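Local structure of succinate dehydrogenase subunit A (Mycolicibacterium smegmatis, 7D6V) at residues A[72-77]-A[422-427]; A[65-70]-A[89-94]. The protein probably oxidises succinate to fumarate with its bound FAD, as the flavoprotein subunit of a respiratory succinate dehydrogenase that passes the electrons on toward quinone. All coordinates share one frame; numbering follows the deposited sequence.

Contact 1 of 2, residues A[72-77]-A[422-427]; sequences GDTMRG and NRLGGN. With FAD (flavin-adenine dinucleotide), chain D.
L424 pushes its forked end against the last turn of helix 67-76 and makes the dense part of this contact. Its CG sits anti to the carbonyl carbon (chi1 -86°), and both methyls touch the helix. CD1 reaches the main chain at the helix end, 3.6 Å from D73 O and 3.4 Å from G77 O, and G77, without a side chain, lets the methyl come up to its backbone. CD2 packs beside D73, 4.0 Å from its CB. Beside it, T74 OG1 accepts a hydrogen bond from N427 ND2 at 2.9 Å, a bent one (144°) that leaves the amide plane by 16°.

The contact is looser where G77 meets N422: both are partly exposed, their CA atoms stay 5.8 Å apart, and no hydrogen bond joins them. D73 is held by salt bridges from R76 and R128.

On the other flank the 422-427 loop faces the flavin. R423 NH2 comes within 2.9 Å of FAD O2, which lies at the edge of the guanidinium in its plane; the same NH2 is hydrogen-bonded to S428 OG. G426, at the N-cap position of helix 427-448, gives FAD O2 a weak bond from its N, 3.3 Å long. A cationic group and a helix start at O2 would probably draw electron density toward it, consistent with stabilising a reduced, anionic flavin.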
ATOM      1  N   GLY A  72       3.607 -15.109  29.388  1.00 15.45           N
ATOM      2  CA  GLY A  72       4.784 -14.708  30.139  1.00 15.45           C
ATOM      3  C   GLY A  72       5.642 -13.709  29.387  1.00 15.45           C
ATOM      4  O   GLY A  72       6.186 -12.774  29.979  1.00 15.45           O
ATOM      5  N   ASP A  73       5.771 -13.892  28.072  1.00 14.89           N
ATOM      6  CA  ASP A  73       6.529 -12.946  27.263  1.00 14.89           C
ATOM      7  C   ASP A  73       5.887 -11.567  27.279  1.00 14.89           C
ATOM      8  O   ASP A  73       6.583 -10.550  27.375  1.00 14.89           O
ATOM      9  CB  ASP A  73       6.649 -13.461  25.831  1.00 14.89           C
ATOM     10  CG  ASP A  73       7.596 -14.628  25.711  1.00 14.89           C
ATOM     11  OD1 ASP A  73       8.223 -14.993  26.723  1.00 14.89           O
ATOM     12  OD2 ASP A  73       7.717 -15.183  24.606  1.00 14.89           O
ATOM     13  N   THR A  74       4.560 -11.511  27.173  1.00 15.51           N
ATOM     14  CA  THR A  74       3.862 -10.231  27.214  1.00 15.51           C
ATOM     15  C   THR A  74       3.995  -9.574  28.582  1.00 15.51           C
ATOM     16  O   THR A  74       4.203  -8.360  28.676  1.00 15.51           O
ATOM     17  CB  THR A  74       2.392 -10.429  26.846  1.00 15.51           C
ATOM     18  OG1 THR A  74       2.291 -10.767  25.460  1.00 15.51           O
ATOM     19  CG2 THR A  74       1.591  -9.167  27.106  1.00 15.51           C
ATOM     20  N   MET A  75       3.897 -10.361  29.654  1.00 16.97           N
ATOM     21  CA  MET A  75       4.003  -9.792  30.994  1.00 16.97           C
ATOM     22  C   MET A  75       5.413  -9.280  31.270  1.00 16.97           C
ATOM     23  O   MET A  75       5.587  -8.274  31.962  1.00 16.97           O
ATOM     24  CB  MET A  75       3.592 -10.830  32.035  1.00 16.97           C
ATOM     25  CG  MET A  75       2.109 -11.158  32.027  1.00 16.97           C
ATOM     26  SD  MET A  75       1.028  -9.737  32.253  1.00 16.97           S
ATOM     27  CE  MET A  75       1.422  -9.272  33.932  1.00 16.97           C
ATOM     28  N   ARG A  76       6.430  -9.969  30.746  1.00 17.38           N
ATOM     29  CA  ARG A  76       7.807  -9.500  30.881  1.00 17.38           C
ATOM     30  C   ARG A  76       8.022  -8.195  30.127  1.00 17.38           C
ATOM     31  O   ARG A  76       8.584  -7.236  30.666  1.00 17.38           O
ATOM     32  CB  ARG A  76       8.770 -10.561  30.365  1.00 17.38           C
ATOM     33  CG  ARG A  76       9.386 -11.416  31.425  1.00 17.38           C
ATOM     34  CD  ARG A  76      10.413 -12.342  30.815  1.00 17.38           C
ATOM     35  NE  ARG A  76       9.784 -13.339  29.956  1.00 17.38           N
ATOM     36  CZ  ARG A  76       9.224 -14.459  30.397  1.00 17.38           C
ATOM     37  NH1 ARG A  76       9.207 -14.735  31.691  1.00 17.38           N
ATOM     38  NH2 ARG A  76       8.676 -15.303  29.539  1.00 17.38           N
ATOM     39  N   GLY A  77       7.597  -8.154  28.871  1.00 18.02           N
ATOM     40  CA  GLY A  77       7.691  -6.972  28.043  1.00 18.02           C
ATOM     41  C   GLY A  77       6.565  -6.014  28.352  1.00 18.02           C
ATOM     42  O   GLY A  77       5.548  -5.989  27.655  1.00 18.02           O
ATOM     43  N   ASN A 422       5.481  -1.253  28.057  1.00 19.92           N
ATOM     44  CA  ASN A 422       6.184  -1.494  26.810  1.00 19.92           C
ATOM     45  C   ASN A 422       5.454  -2.590  26.056  1.00 19.92           C
ATOM     46  O   ASN A 422       4.965  -3.543  26.661  1.00 19.92           O
ATOM     47  CB  ASN A 422       7.643  -1.896  27.064  1.00 19.92           C
ATOM     48  CG  ASN A 422       8.476  -1.886  25.804  1.00 19.92           C
ATOM     49  OD1 ASN A 422       8.492  -0.904  25.064  1.00 19.92           O
ATOM     50  ND2 ASN A 422       9.179  -2.980  25.555  1.00 19.92           N
ATOM     51  N   ARG A 423       5.374  -2.436  24.745  1.00 18.86           N
ATOM     52  CA  ARG A 423       4.728  -3.397  23.869  1.00 18.86           C
ATOM     53  C   ARG A 423       5.748  -4.300  23.188  1.00 18.86           C
ATOM     54  O   ARG A 423       6.853  -3.878  22.839  1.00 18.86           O
ATOM     55  CB  ARG A 423       3.894  -2.673  22.815  1.00 18.86           C
ATOM     56  CG  ARG A 423       4.753  -1.850  21.889  1.00 18.86           C
ATOM     57  CD  ARG A 423       3.959  -1.106  20.862  1.00 18.86           C
ATOM     58  NE  ARG A 423       3.328  -2.029  19.940  1.00 18.86           N
ATOM     59  CZ  ARG A 423       3.945  -2.526  18.876  1.00 18.86           C
ATOM     60  NH1 ARG A 423       5.194  -2.172  18.606  1.00 18.86           N
ATOM     61  NH2 ARG A 423       3.313  -3.369  18.082  1.00 18.86           N
ATOM     62  N   LEU A 424       5.368  -5.563  23.028  1.00 16.56           N
ATOM     63  CA  LEU A 424       6.106  -6.478  22.173  1.00 16.56           C
ATOM     64  C   LEU A 424       5.746  -6.213  20.720  1.00 16.56           C
ATOM     65  O   LEU A 424       4.597  -5.903  20.400  1.00 16.56           O
ATOM     66  CB  LEU A 424       5.785  -7.930  22.523  1.00 16.56           C
ATOM     67  CG  LEU A 424       6.558  -8.642  23.631  1.00 16.56           C
ATOM     68  CD1 LEU A 424       6.348  -7.954  24.948  1.00 16.56           C
ATOM     69  CD2 LEU A 424       6.110 -10.083  23.727  1.00 16.56           C
ATOM     70  N   GLY A 425       6.733  -6.322  19.843  1.00 16.46           N
ATOM     71  CA  GLY A 425       6.448  -6.237  18.428  1.00 16.46           C
ATOM     72  C   GLY A 425       5.585  -7.397  17.984  1.00 16.46           C
ATOM     73  O   GLY A 425       5.868  -8.549  18.319  1.00 16.46           O
ATOM     74  N   GLY A 426       4.527  -7.107  17.232  1.00 15.67           N
ATOM     75  CA  GLY A 426       3.587  -8.106  16.790  1.00 15.67           C
ATOM     76  C   GLY A 426       2.356  -8.234  17.659  1.00 15.67           C
ATOM     77  O   GLY A 426       1.337  -8.757  17.195  1.00 15.67           O
ATOM     78  N   ASN A 427       2.422  -7.760  18.904  1.00 15.17           N
ATOM     79  CA  ASN A 427       1.294  -7.902  19.815  1.00 15.17           C
ATOM     80  C   ASN A 427       0.174  -6.928  19.490  1.00 15.17           C
ATOM     81  O   ASN A 427      -0.989  -7.212  19.786  1.00 15.17           O
ATOM     82  CB  ASN A 427       1.754  -7.706  21.257  1.00 15.17           C
ATOM     83  CG  ASN A 427       2.082  -9.007  21.949  1.00 15.17           C
ATOM     84  OD1 ASN A 427       2.095 -10.068  21.332  1.00 15.17           O
ATOM     85  ND2 ASN A 427       2.367  -8.930  23.239  1.00 15.17           N
TER
HETATM   86  PA  FAD D 701      -5.899   2.621  13.067  1.00 47.92           P
HETATM   87  O1A FAD D 701      -6.300   1.571  12.099  1.00 60.35           O
HETATM   88  O2A FAD D 701      -4.516   3.146  13.038  1.00 49.78           O
HETATM   89  O5B FAD D 701      -6.858   3.873  12.817  1.00 56.78           O
HETATM   90  C5B FAD D 701      -7.990   4.170  13.615  1.00 44.11           C
HETATM   91  C4B FAD D 701      -9.143   4.612  12.730  1.00 52.81           C
HETATM   92  O4B FAD D 701      -9.963   5.551  13.417  1.00 51.81           O
HETATM   93  C3B FAD D 701      -8.719   5.305  11.457  1.00 50.05           C
HETATM   94  O3B FAD D 701      -9.529   4.791  10.411  1.00 55.52           O
HETATM   95  C2B FAD D 701      -9.086   6.750  11.670  1.00 47.82           C
HETATM   96  O2B FAD D 701      -9.409   7.421  10.459  1.00 66.09           O
HETATM   97  C1B FAD D 701     -10.291   6.629  12.554  1.00 53.66           C
HETATM   98  N9A FAD D 701     -10.516   7.863  13.322  1.00 52.69           N
HETATM   99  C8A FAD D 701      -9.658   8.449  14.156  1.00 42.11           C
HETATM  100  N7A FAD D 701     -10.195   9.560  14.691  1.00 48.96           N
HETATM  101  C5A FAD D 701     -11.426   9.695  14.188  1.00 47.12           C
HETATM  102  C6A FAD D 701     -12.540  10.645  14.326  1.00 47.41           C
HETATM  103  N6A FAD D 701     -12.451  11.713  15.134  1.00 50.65           N
HETATM  104  N1A FAD D 701     -13.651  10.413  13.618  1.00 47.33           N
HETATM  105  C2A FAD D 701     -13.774   9.357  12.810  1.00 51.28           C
HETATM  106  N3A FAD D 701     -12.806   8.459  12.637  1.00 51.84           N
HETATM  107  C4A FAD D 701     -11.633   8.572  13.287  1.00 48.04           C
HETATM  108  N1  FAD D 701       2.412  -2.872  15.296  1.00 62.94           N
HETATM  109  C2  FAD D 701       2.864  -4.135  15.175  1.00 63.04           C
HETATM  110  O2  FAD D 701       2.403  -5.001  15.924  1.00 56.25           O
HETATM  111  N3  FAD D 701       3.789  -4.500  14.286  1.00 65.67           N
HETATM  112  C4  FAD D 701       4.338  -3.629  13.450  1.00 65.21           C
HETATM  113  O4  FAD D 701       5.193  -3.992  12.632  1.00 66.69           O
HETATM  114  C4X FAD D 701       3.909  -2.223  13.510  1.00 60.33           C
HETATM  115  N5  FAD D 701       4.422  -1.292  12.692  1.00 60.90           N
HETATM  116  C5X FAD D 701       4.004  -0.019  12.770  1.00 55.02           C
HETATM  117  C6  FAD D 701       4.543   0.929  11.916  1.00 53.65           C
HETATM  118  C7  FAD D 701       4.123   2.242  11.992  1.00 50.56           C
HETATM  119  C7M FAD D 701       4.700   3.279  11.075  1.00 49.65           C
HETATM  120  C8  FAD D 701       3.099   2.633  12.983  1.00 47.62           C
HETATM  121  C8M FAD D 701       2.642   4.059  13.065  1.00 42.14           C
HETATM  122  C9  FAD D 701       2.554   1.692  13.836  1.00 49.32           C
HETATM  123  C9A FAD D 701       2.976   0.380  13.762  1.00 54.45           C
HETATM  124  N10 FAD D 701       2.429  -0.573  14.624  1.00 55.67           N
HETATM  125  C10 FAD D 701       2.883  -1.890  14.512  1.00 57.06           C
HETATM  126  C1' FAD D 701       1.406  -0.212  15.599  1.00 52.27           C
HETATM  127  C2' FAD D 701       0.044  -0.680  15.099  1.00 57.37           C
HETATM  128  O2' FAD D 701      -0.034  -0.539  13.683  1.00 60.89           O
HETATM  129  C3' FAD D 701      -1.098   0.130  15.685  1.00 54.68           C
HETATM  130  O3' FAD D 701      -1.142  -0.098  17.087  1.00 59.71           O
HETATM  131  C4' FAD D 701      -2.425  -0.300  15.079  1.00 52.15           C
HETATM  132  O4' FAD D 701      -2.407  -0.071  13.678  1.00 56.02           O
HETATM  133  C5' FAD D 701      -3.601   0.457  15.664  1.00 53.37           C
HETATM  134  O5' FAD D 701      -4.744   0.131  14.888  1.00 50.83           O
HETATM  135  P   FAD D 701      -6.197   0.703  15.203  1.00 52.77           P
HETATM  136  O1P FAD D 701      -7.169  -0.141  14.458  1.00 55.36           O
HETATM  137  O2P FAD D 701      -6.365   0.853  16.673  1.00 55.97           O
HETATM  138  O3P FAD D 701      -6.198   2.186  14.580  1.00 53.35           O

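Contact 2 of 2, residues A[65-70]-A[89-94]; sequences DSWQVH and LHAQEA
Helix 67-76 begins its first turn beside helix 84-102, with W67 and A91 facing each other at a CA separation of 5.1 Å and S66 at the N-cap position. The small side chain of A91 permits this approach: its CB lies 3.5 Å from W67 O and sits at the edge of the indole. W67 has CG between its backbone N and carbonyl carbon (chi1 74°), and from there the ring runs beside Q92, the two side chains pointing the same way. Q92 covers one indole face twice over: CB makes a CH-pi contact 4.3 Å from the centroid of the five-membered ring, and OE1 hangs 3.7 Å above the ring plane, over its centre. Q68, from the tryptophan's own helix, puts CD against the opposite face, nearer the rim, leaving the indole sandwiched between two glutamine side chains.

One turn further on, H70 and H90 cross obliquely, their ring planes 77° apart and their centroids 5.4 Å apart. The nearest atoms are the two CE1 carbons, H70 CE1 to H90 CE1 at 3.8 Å. No hydrogen bond joins the imidazoles; each uses its NE2 on helix 427-448, H70 on N427 OD1 and H90 on S430 OG. Between these two segments the contact is van der Waals and ring packing, while the NE2 atoms of the two buried histidines find their polar partners at the start of helix 427-448.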
ATOM      1  N   ASP A  65       5.683 -24.000  21.674  1.00 13.94           N
ATOM      2  CA  ASP A  65       4.985 -22.783  22.045  1.00 13.94           C
ATOM      3  C   ASP A  65       3.629 -23.102  22.664  1.00 13.94           C
ATOM      4  O   ASP A  65       3.028 -24.151  22.418  1.00 13.94           O
ATOM      5  CB  ASP A  65       4.803 -21.883  20.827  1.00 13.94           C
ATOM      6  CG  ASP A  65       4.759 -20.421  21.189  1.00 13.94           C
ATOM      7  OD1 ASP A  65       4.844 -20.102  22.390  1.00 13.94           O
ATOM      8  OD2 ASP A  65       4.638 -19.587  20.273  1.00 13.94           O
ATOM      9  N   SER A  66       3.150 -22.172  23.482  1.00 13.39           N
ATOM     10  CA  SER A  66       1.840 -22.279  24.106  1.00 13.39           C
ATOM     11  C   SER A  66       1.378 -20.875  24.455  1.00 13.39           C
ATOM     12  O   SER A  66       2.134 -19.909  24.338  1.00 13.39           O
ATOM     13  CB  SER A  66       1.877 -23.179  25.344  1.00 13.39           C
ATOM     14  OG  SER A  66       2.884 -22.772  26.251  1.00 13.39           O
ATOM     15  N   TRP A  67       0.115 -20.765  24.871  1.00 13.42           N
ATOM     16  CA  TRP A  67      -0.381 -19.467  25.305  1.00 13.42           C
ATOM     17  C   TRP A  67       0.232 -19.045  26.632  1.00 13.42           C
ATOM     18  O   TRP A  67       0.298 -17.847  26.912  1.00 13.42           O
ATOM     19  CB  TRP A  67      -1.915 -19.469  25.385  1.00 13.42           C
ATOM     20  CG  TRP A  67      -2.502 -20.222  26.543  1.00 13.42           C
ATOM     21  CD1 TRP A  67      -3.002 -21.487  26.523  1.00 13.42           C
ATOM     22  CD2 TRP A  67      -2.674 -19.745  27.883  1.00 13.42           C
ATOM     23  NE1 TRP A  67      -3.459 -21.835  27.767  1.00 13.42           N
ATOM     24  CE2 TRP A  67      -3.268 -20.782  28.621  1.00 13.42           C
ATOM     25  CE3 TRP A  67      -2.372 -18.545  28.533  1.00 13.42           C
ATOM     26  CZ2 TRP A  67      -3.567 -20.657  29.975  1.00 13.42           C
ATOM     27  CZ3 TRP A  67      -2.668 -18.424  29.872  1.00 13.42           C
ATOM     28  CH2 TRP A  67      -3.260 -19.472  30.579  1.00 13.42           C
ATOM     29  N   GLN A  68       0.687 -19.997  27.448  1.00 13.42           N
ATOM     30  CA  GLN A  68       1.391 -19.650  28.678  1.00 13.42           C
ATOM     31  C   GLN A  68       2.713 -18.950  28.384  1.00 13.42           C
ATOM     32  O   GLN A  68       3.063 -17.966  29.046  1.00 13.42           O
ATOM     33  CB  GLN A  68       1.628 -20.908  29.511  1.00 13.42           C
ATOM     34  CG  GLN A  68       0.385 -21.454  30.180  1.00 13.42           C
ATOM     35  CD  GLN A  68      -0.274 -22.561  29.382  1.00 13.42           C
ATOM     36  OE1 GLN A  68      -0.070 -22.681  28.176  1.00 13.42           O
ATOM     37  NE2 GLN A  68      -1.069 -23.378  30.056  1.00 13.42           N
ATOM     38  N   VAL A  69       3.460 -19.447  27.397  1.00 13.52           N
ATOM     39  CA  VAL A  69       4.733 -18.829  27.036  1.00 13.52           C
ATOM     40  C   VAL A  69       4.510 -17.424  26.491  1.00 13.52           C
ATOM     41  O   VAL A  69       5.222 -16.481  26.853  1.00 13.52           O
ATOM     42  CB  VAL A  69       5.487 -19.717  26.030  1.00 13.52           C
ATOM     43  CG1 VAL A  69       6.787 -19.061  25.609  1.00 13.52           C
ATOM     44  CG2 VAL A  69       5.751 -21.082  26.629  1.00 13.52           C
ATOM     45  N   HIS A  70       3.517 -17.265  25.614  1.00 13.45           N
ATOM     46  CA  HIS A  70       3.197 -15.948  25.073  1.00 13.45           C
ATOM     47  C   HIS A  70       2.737 -14.999  26.173  1.00 13.45           C
ATOM     48  O   HIS A  70       3.090 -13.816  26.173  1.00 13.45           O
ATOM     49  CB  HIS A  70       2.129 -16.089  23.991  1.00 13.45           C
ATOM     50  CG  HIS A  70       1.939 -14.865  23.152  1.00 13.45           C
ATOM     51  ND1 HIS A  70       1.118 -14.845  22.046  1.00 13.45           N
ATOM     52  CD2 HIS A  70       2.466 -13.623  23.251  1.00 13.45           C
ATOM     53  CE1 HIS A  70       1.145 -13.643  21.502  1.00 13.45           C
ATOM     54  NE2 HIS A  70       1.956 -12.882  22.214  1.00 13.45           N
ATOM     55  N   LEU A  89      -5.984 -13.213  27.956  1.00 15.28           N
ATOM     56  CA  LEU A  89      -7.054 -13.411  26.994  1.00 15.28           C
ATOM     57  C   LEU A  89      -6.538 -13.242  25.570  1.00 15.28           C
ATOM     58  O   LEU A  89      -6.887 -14.024  24.677  1.00 15.28           O
ATOM     59  CB  LEU A  89      -8.172 -12.426  27.324  1.00 15.28           C
ATOM     60  CG  LEU A  89      -9.585 -12.538  26.792  1.00 15.28           C
ATOM     61  CD1 LEU A  89     -10.195 -13.810  27.323  1.00 15.28           C
ATOM     62  CD2 LEU A  89     -10.358 -11.344  27.300  1.00 15.28           C
ATOM     63  N   HIS A  90      -5.666 -12.254  25.356  1.00 14.84           N
ATOM     64  CA  HIS A  90      -5.019 -12.086  24.060  1.00 14.84           C
ATOM     65  C   HIS A  90      -4.138 -13.278  23.721  1.00 14.84           C
ATOM     66  O   HIS A  90      -4.099 -13.720  22.569  1.00 14.84           O
ATOM     67  CB  HIS A  90      -4.198 -10.799  24.058  1.00 14.84           C
ATOM     68  CG  HIS A  90      -3.268 -10.670  22.893  1.00 14.84           C
ATOM     69  ND1 HIS A  90      -1.964 -11.114  22.929  1.00 14.84           N
ATOM     70  CD2 HIS A  90      -3.440 -10.114  21.671  1.00 14.84           C
ATOM     71  CE1 HIS A  90      -1.379 -10.854  21.774  1.00 14.84           C
ATOM     72  NE2 HIS A  90      -2.252 -10.247  20.994  1.00 14.84           N
ATOM     73  N   ALA A  91      -3.410 -13.803  24.709  1.00 14.64           N
ATOM     74  CA  ALA A  91      -2.543 -14.945  24.452  1.00 14.64           C
ATOM     75  C   ALA A  91      -3.343 -16.164  24.023  1.00 14.64           C
ATOM     76  O   ALA A  91      -2.963 -16.863  23.077  1.00 14.64           O
ATOM     77  CB  ALA A  91      -1.710 -15.263  25.693  1.00 14.64           C
ATOM     78  N   GLN A  92      -4.461 -16.435  24.692  1.00 14.84           N
ATOM     79  CA  GLN A  92      -5.197 -17.651  24.379  1.00 14.84           C
ATOM     80  C   GLN A  92      -6.241 -17.475  23.283  1.00 14.84           C
ATOM     81  O   GLN A  92      -6.840 -18.469  22.866  1.00 14.84           O
ATOM     82  CB  GLN A  92      -5.858 -18.225  25.637  1.00 14.84           C
ATOM     83  CG  GLN A  92      -6.815 -17.310  26.345  1.00 14.84           C
ATOM     84  CD  GLN A  92      -7.054 -17.736  27.777  1.00 14.84           C
ATOM     85  OE1 GLN A  92      -6.412 -18.659  28.273  1.00 14.84           O
ATOM     86  NE2 GLN A  92      -7.983 -17.069  28.449  1.00 14.84           N
ATOM     87  N   GLU A  93      -6.469 -16.258  22.789  1.00 14.78           N
ATOM     88  CA  GLU A  93      -7.409 -16.055  21.694  1.00 14.78           C
ATOM     89  C   GLU A  93      -6.759 -15.568  20.407  1.00 14.78           C
ATOM     90  O   GLU A  93      -7.460 -15.403  19.405  1.00 14.78           O
ATOM     91  CB  GLU A  93      -8.506 -15.075  22.115  1.00 14.78           C
ATOM     92  CG  GLU A  93      -9.357 -15.562  23.268  1.00 14.78           C
ATOM     93  CD  GLU A  93     -10.484 -14.613  23.589  1.00 14.78           C
ATOM     94  OE1 GLU A  93     -10.542 -13.532  22.970  1.00 14.78           O
ATOM     95  OE2 GLU A  93     -11.314 -14.946  24.458  1.00 14.78           O
ATOM     96  N   ALA A  94      -5.452 -15.331  20.398  1.00 14.35           N
ATOM     97  CA  ALA A  94      -4.776 -14.799  19.219  1.00 14.35           C
ATOM     98  C   ALA A  94      -4.740 -15.770  18.037  1.00 14.35           C
ATOM     99  O   ALA A  94      -4.989 -15.340  16.905  1.00 14.35           O
ATOM    100  CB  ALA A  94      -3.354 -14.358  19.570  1.00 14.35           C
TER

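Helix 67-76 carries one side of both contacts, its first turn serving contact 2 and its last turn contact 1, with centres 11 Å apart. Along the chain the segments alternate: 65-70, 72-77, 89-94, then 422-427 after a gap of more than three hundred residues, all within the FAD-binding part of the chain. N427 ties the two together, belonging to contact 1 and touching both histidines of contact 2. Helices 67-76 and 84-102 thus pack on each other and against the start of helix 427-448, and the early part of the chain backs the late loop that presents R423 and G426 to the flavin.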